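Local coordinates for protein L-methionine gamma-lyase (Fusobacterium nucleatum subsp. nucleatum, PDB 6LXU) that belongs to the PLP-dependent enzymes of the Cys/Met metabolism family and carries its pyridoxal phosphate covalently bound to a lysine, at residues C116-M121 / V132-T137; V108-L113 / N163-D168. One frame throughout, in Å; residues are numbered along the deposited sequence.

Overall arrangement
Both contacts lie at one margin of the seven-stranded mixed sheet in this PLP-dependent enzyme, their centres about 9 Å apart and on the same side of the chain's centre. Contact 1 joins helix 115-125 to strand 131-135, an outermost strand of the sheet within the chain; contact 2 joins the C-terminal part of the neighbouring strand 106-110 to the loop between strand 151-157 and helix 169-176. Both segments of contact 1 fall between the two of contact 2 in sequence. They meet directly: Asp-136 OD1 forms a salt bridge with Lys-165 NZ, and Thr-137 OG1 is hydrogen-bonded to Asp-110 OD2, linking an apolar helix-sheet interface to a charged cluster beside it.

Contact 1 (C116-M121 / V132-T137); sequences CTFALM and VTFVDT
In the beta-alpha-beta unit of strand 106-110, helix 115-125 and strand 131-135, Phe-118 and Met-121 of the helix meet Phe-134 and Val-132 of the last strand. The axes of helix 116-121 and strand 132-135 approach to 10.6 Å at 139°, and side chains bridge the gap. Phe-118 has CG anti to its backbone N (chi1 -177°), which carries the ring out to the strand; its CE1 lies 3.5 Å from Phe-134 CE1, over one face of the Phe-134 ring and displaced toward the rim. The two ring planes are inclined at 38°, an oblique pairing with centroids 4.7 Å apart. On the opposite face of Phe-134 sits CG1 of Val-132, two residues back on the same strand, so the ring is held between a neighbour's methyl and an aromatic from the helix. Met-121 comes at the ring's edge, with CB 3.9 Å from Phe-134 CZ. Beyond CB its chain bends away in the conformer modelled here, and the side chain also touches Val-107 of strand 106-110. Val-132 CG2 approaches the backbone carbonyl, 3.5 Å from Met-121 O, a buried polar atom with no partner in the model. Leu-120 and Cys-116 pack against a second subunit. No hydrogen bond crosses between the two segments and the side chains that meet are apolar, which implies that van der Waals contact holds helix to strand here.

Contact 2 (V108-L113 / N163-D168); sequences VTDKTL and NLKIVD
Lys-165 reaches across in a salt bridge to Asp-110, in an Asx turn that leads on from strand 106-110. Lys-165 NZ lies 2.9 Å from Asp-110 OD2, meeting that oxygen's syn lone pair, and makes a weak hydrogen bond to Asp-110 OD1. The lysine arrives fully extended, every side-chain torsion near 180°, opposite in direction to the aspartate. Its shaft crosses Thr-112 at about a right angle, with Lys-165 CD 3.4 Å from Thr-112 OG1 in the conformer modelled here. Outward from this pair, NZ forms its shorter salt bridge with Asp-136 OD1, just past strand 131-135, and so lies between two carboxylates, while Asp-110 OD2 is hydrogen-bonded to Thr-137 OG1 as well. Two acidic groups around one ammonium should help keep it protonated, and probably offset the like charge of Lys-111 NZ, 6.1 Å from Lys-165 NZ. The loop carrying the lysine contains a G1 beta bulge, with Leu-164 and Lys-165 as its two-residue side; farther along, Val-167 N is hydrogen-bonded to Thr-158 OG1 and Asp-168 caps helix 169-176. On the strand side, Asp-110 OD1 takes a bond from Thr-112 OG1 of the modelled conformer, 73° out of the carboxylate plane. The Asx turn fixes the rotation of that carboxylate: the backbone N of Thr-112 reaches the anti lone pair of Asp-110 OD1 at 2.7 Å, with an N-H...O angle of 157°.

Contact 1 (C116-M121 / V132-T137)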
loop_
_atom_site.group_PDB
_atom_site.type_symbol
_atom_site.label_atom_id
_atom_site.label_comp_id
_atom_site.label_asym_id
_atom_site.label_seq_id
_atom_site.Cartn_x
_atom_site.Cartn_y
_atom_site.Cartn_z
ATOM N N CYS A 116 -14.046 -25.728 -0.074
ATOM C CA CYS A 116 -13.987 -25.256 1.300
ATOM C C CYS A 116 -15.380 -25.035 1.869
ATOM O O CYS A 116 -15.590 -25.186 3.073
ATOM C CB CYS A 116 -13.154 -23.987 1.425
ATOM S SG CYS A 116 -11.439 -24.199 0.921
ATOM N N THR A 117 -16.332 -24.647 1.013
ATOM C CA THR A 117 -17.719 -24.546 1.464
ATOM C C THR A 117 -18.273 -25.923 1.822
ATOM O O THR A 117 -18.945 -26.065 2.834
ATOM C CB THR A 117 -18.610 -23.869 0.418
ATOM O OG1 THR A 117 -17.986 -22.633 0.024
ATOM C CG2 THR A 117 -20.001 -23.597 0.983
ATOM N N PHE A 118 -17.989 -26.910 0.974
ATOM C CA PHE A 118 -18.394 -28.274 1.292
ATOM C C PHE A 118 -17.849 -28.699 2.649
ATOM O O PHE A 118 -18.572 -29.281 3.460
ATOM C CB PHE A 118 -17.960 -29.258 0.213
ATOM C CG PHE A 118 -18.421 -30.654 0.493
ATOM C CD1 PHE A 118 -19.704 -31.057 0.148
ATOM C CD2 PHE A 118 -17.607 -31.536 1.182
ATOM C CE1 PHE A 118 -20.148 -32.343 0.448
ATOM C CE2 PHE A 118 -18.047 -32.817 1.494
ATOM C CZ PHE A 118 -19.315 -33.211 1.122
ATOM N N ALA A 119 -16.580 -28.400 2.911
ATOM C CA ALA A 119 -15.971 -28.752 4.185
ATOM C C ALA A 119 -16.626 -28.033 5.358
ATOM O O ALA A 119 -16.892 -28.639 6.403
ATOM C CB ALA A 119 -14.477 -28.470 4.160
ATOM N N LEU A 120 -16.908 -26.736 5.198
ATOM C CA LEU A 120 -17.630 -25.980 6.207
ATOM C C LEU A 120 -18.999 -26.610 6.491
ATOM O O LEU A 120 -19.378 -26.767 7.648
ATOM C CB LEU A 120 -17.801 -24.522 5.758
ATOM C CG LEU A 120 -18.690 -23.638 6.627
ATOM C CD1 LEU A 120 -18.181 -23.575 8.061
ATOM C CD2 LEU A 120 -18.762 -22.250 6.020
ATOM N N MET A 121 -19.709 -26.979 5.431
ATOM C CA MET A 121 -21.038 -27.598 5.571
ATOM C C MET A 121 -20.953 -28.979 6.224
ATOM O O MET A 121 -21.665 -29.263 7.199
ATOM C CB MET A 121 -21.718 -27.747 4.206
ATOM C CG MET A 121 -22.111 -26.445 3.520
ATOM S SD MET A 121 -23.482 -25.587 4.303
ATOM C CE MET A 121 -23.833 -24.399 3.011
ATOM N N VAL A 132 -27.246 -31.081 7.769
ATOM C CA VAL A 132 -27.044 -30.720 6.363
ATOM C C VAL A 132 -27.377 -31.909 5.481
ATOM O O VAL A 132 -26.897 -33.015 5.719
ATOM C CB VAL A 132 -25.601 -30.236 6.087
ATOM C CG1 VAL A 132 -25.467 -29.764 4.641
ATOM C CG2 VAL A 132 -25.208 -29.118 7.049
ATOM N N THR A 133 -28.226 -31.678 4.482
ATOM C CA THR A 133 -28.535 -32.674 3.467
ATOM C C THR A 133 -27.955 -32.214 2.131
ATOM O O THR A 133 -28.231 -31.089 1.678
ATOM C CB THR A 133 -30.051 -32.868 3.315
ATOM O OG1 THR A 133 -30.612 -33.232 4.581
ATOM C CG2 THR A 133 -30.367 -33.972 2.309
ATOM N N PHE A 134 -27.160 -33.075 1.514
ATOM C CA PHE A 134 -26.579 -32.830 0.204
ATOM C C PHE A 134 -27.398 -33.572 -0.835
ATOM O O PHE A 134 -27.560 -34.797 -0.747
ATOM C CB PHE A 134 -25.140 -33.316 0.161
ATOM C CG PHE A 134 -24.245 -32.614 1.133
ATOM C CD1 PHE A 134 -23.731 -31.349 0.841
ATOM C CD2 PHE A 134 -23.931 -33.195 2.353
ATOM C CE1 PHE A 134 -22.910 -30.691 1.741
ATOM C CE2 PHE A 134 -23.104 -32.535 3.255
ATOM C CZ PHE A 134 -22.596 -31.285 2.947
ATOM N N VAL A 135 -27.923 -32.828 -1.804
ATOM C CA VAL A 135 -28.735 -33.392 -2.887
ATOM C C VAL A 135 -28.214 -32.905 -4.232
ATOM O O VAL A 135 -27.304 -32.064 -4.302
ATOM C CB VAL A 135 -30.225 -33.004 -2.747
ATOM C CG1 VAL A 135 -30.762 -33.364 -1.375
ATOM C CG2 VAL A 135 -30.463 -31.516 -3.010
ATOM N N ASP A 136 -28.774 -33.448 -5.305
ATOM C CA ASP A 136 -28.543 -32.919 -6.637
ATOM C C ASP A 136 -29.537 -31.793 -6.872
ATOM O O ASP A 136 -30.705 -32.041 -7.174
ATOM C CB ASP A 136 -28.742 -34.024 -7.676
ATOM C CG ASP A 136 -28.508 -33.554 -9.103
ATOM O OD1 ASP A 136 -28.174 -32.362 -9.302
ATOM O OD2 ASP A 136 -28.644 -34.384 -10.030
ATOM N N THR A 137 -29.071 -30.547 -6.736
ATOM C CA THR A 137 -29.973 -29.406 -6.894
ATOM C C THR A 137 -30.366 -29.109 -8.355
ATOM O O THR A 137 -31.200 -28.237 -8.591
ATOM C CB THR A 137 -29.456 -28.128 -6.195
ATOM O OG1 THR A 137 -28.215 -27.698 -6.775
ATOM C CG2 THR A 137 -29.284 -28.355 -4.699
#

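Contact 2 (V108-L113 / N163-D168)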
loop_
_atom_site.group_PDB
_atom_site.type_symbol
_atom_site.label_atom_id
_atom_site.label_comp_id
_atom_site.label_asym_id
_atom_site.label_seq_id
_atom_site.Cartn_x
_atom_site.Cartn_y
_atom_site.Cartn_z
ATOM N N VAL A 108 -30.229 -27.421 3.142
ATOM C CA VAL A 108 -30.230 -28.191 1.910
ATOM C C VAL A 108 -29.236 -27.558 0.954
ATOM O O VAL A 108 -29.311 -26.348 0.700
ATOM C CB VAL A 108 -31.620 -28.236 1.243
ATOM C CG1 VAL A 108 -31.575 -28.950 -0.105
ATOM C CG2 VAL A 108 -32.629 -28.896 2.169
ATOM N N THR A 109 -28.337 -28.355 0.414
ATOM C CA THR A 109 -27.349 -27.845 -0.532
ATOM C C THR A 109 -26.916 -28.951 -1.492
ATOM O O THR A 109 -27.500 -30.050 -1.500
ATOM C CB THR A 109 -26.174 -27.157 0.209
ATOM O OG1 THR A 109 -25.389 -26.417 -0.734
ATOM C CG2 THR A 109 -25.283 -28.165 0.919
ATOM N N ASP A 110 -25.932 -28.659 -2.333
ATOM C CA ASP A 110 -25.482 -29.585 -3.361
ATOM C C ASP A 110 -24.181 -30.242 -2.925
ATOM O O ASP A 110 -23.426 -29.669 -2.154
ATOM C CB ASP A 110 -25.293 -28.819 -4.674
ATOM C CG ASP A 110 -25.392 -29.715 -5.896
ATOM O OD1 ASP A 110 -24.444 -30.499 -6.140
ATOM O OD2 ASP A 110 -26.407 -29.638 -6.613
ATOM N N LYS A 111 -23.911 -31.459 -3.387
ATOM C CA LYS A 111 -22.538 -32.010 -3.242
ATOM C C LYS A 111 -21.479 -31.284 -4.104
ATOM O O LYS A 111 -20.290 -31.258 -3.750
ATOM C CB LYS A 111 -22.492 -33.533 -3.450
ATOM C CG LYS A 111 -23.015 -34.069 -4.775
ATOM C CD LYS A 111 -23.282 -35.575 -4.708
ATOM C CE LYS A 111 -24.572 -35.932 -3.963
ATOM N NZ LYS A 111 -25.798 -35.674 -4.778
ATOM N N THR A 112 -21.903 -30.739 -5.243
ATOM C CA THR A 112 -21.030 -29.905 -6.073
ATOM C C THR A 112 -21.089 -28.470 -5.589
ATOM O O THR A 112 -21.845 -27.625 -6.106
ATOM C CB THR A 112 -21.413 -29.904 -7.551
ATOM O OG1 THR A 112 -22.563 -29.075 -7.735
ATOM C CG2 THR A 112 -21.645 -31.326 -8.066
ATOM N N LEU A 113 -20.275 -28.237 -4.568
ATOM C CA LEU A 113 -20.052 -26.932 -4.005
ATOM C C LEU A 113 -18.567 -26.749 -3.925
ATOM O O LEU A 113 -17.818 -27.717 -3.729
ATOM C CB LEU A 113 -20.536 -26.854 -2.570
ATOM C CG LEU A 113 -22.007 -26.815 -2.222
ATOM C CD1 LEU A 113 -22.094 -26.612 -0.718
ATOM C CD2 LEU A 113 -22.739 -25.728 -2.982
ATOM N N ASN A 163 -17.466 -29.646 -13.370
ATOM C CA ASN A 163 -18.068 -29.801 -14.684
ATOM C C ASN A 163 -19.012 -28.638 -15.017
ATOM O O ASN A 163 -19.837 -28.757 -15.916
ATOM C CB ASN A 163 -18.833 -31.148 -14.764
ATOM C CG ASN A 163 -17.924 -32.384 -14.720
ATOM O OD1 ASN A 163 -16.714 -32.322 -14.939
ATOM N ND2 ASN A 163 -18.543 -33.546 -14.521
ATOM N N LEU A 164 -18.878 -27.510 -14.317
ATOM C CA LEU A 164 -19.688 -26.306 -14.580
ATOM C C LEU A 164 -21.191 -26.612 -14.597
ATOM O O LEU A 164 -21.944 -26.210 -15.493
ATOM C CB LEU A 164 -19.211 -25.570 -15.834
ATOM C CG LEU A 164 -17.761 -25.070 -15.675
ATOM C CD1 LEU A 164 -17.223 -24.502 -16.973
ATOM C CD2 LEU A 164 -17.604 -24.043 -14.563
ATOM N N LYS A 165 -21.608 -27.324 -13.561
ATOM C CA LYS A 165 -23.006 -27.663 -13.346
ATOM C C LYS A 165 -23.861 -26.417 -13.229
ATOM O O LYS A 165 -23.508 -25.469 -12.518
ATOM C CB LYS A 165 -23.129 -28.489 -12.069
ATOM C CG LYS A 165 -24.530 -28.973 -11.727
ATOM C CD LYS A 165 -24.508 -29.767 -10.423
ATOM C CE LYS A 165 -25.860 -30.318 -10.059
ATOM N NZ LYS A 165 -25.740 -31.275 -8.932
ATOM N N ILE A 166 -25.011 -26.461 -13.899
ATOM C CA ILE A 166 -25.980 -25.379 -13.897
ATOM C C ILE A 166 -27.218 -25.817 -13.112
ATOM O O ILE A 166 -27.713 -26.944 -13.290
ATOM C CB ILE A 166 -26.405 -25.033 -15.345
ATOM C CG1 ILE A 166 -25.214 -24.580 -16.205
ATOM C CG2 ILE A 166 -27.509 -23.982 -15.362
ATOM C CD1 ILE A 166 -24.508 -23.334 -15.692
ATOM N N VAL A 167 -27.708 -24.948 -12.244
ATOM C CA VAL A 167 -28.973 -25.191 -11.531
ATOM C C VAL A 167 -29.835 -23.945 -11.649
ATOM O O VAL A 167 -29.332 -22.836 -11.841
ATOM C CB VAL A 167 -28.777 -25.642 -10.064
ATOM C CG1 VAL A 167 -27.819 -26.831 -9.995
ATOM C CG2 VAL A 167 -28.296 -24.515 -9.176
ATOM N N ASP A 168 -31.153 -24.149 -11.559
ATOM C CA ASP A 168 -32.133 -23.110 -11.873
ATOM C C ASP A 168 -32.450 -22.305 -10.627
ATOM O O ASP A 168 -33.219 -22.751 -9.767
ATOM C CB ASP A 168 -33.397 -23.766 -12.437
ATOM C CG ASP A 168 -34.375 -22.773 -13.043
ATOM O OD1 ASP A 168 -34.549 -21.682 -12.481
ATOM O OD2 ASP A 168 -34.992 -23.126 -14.079
#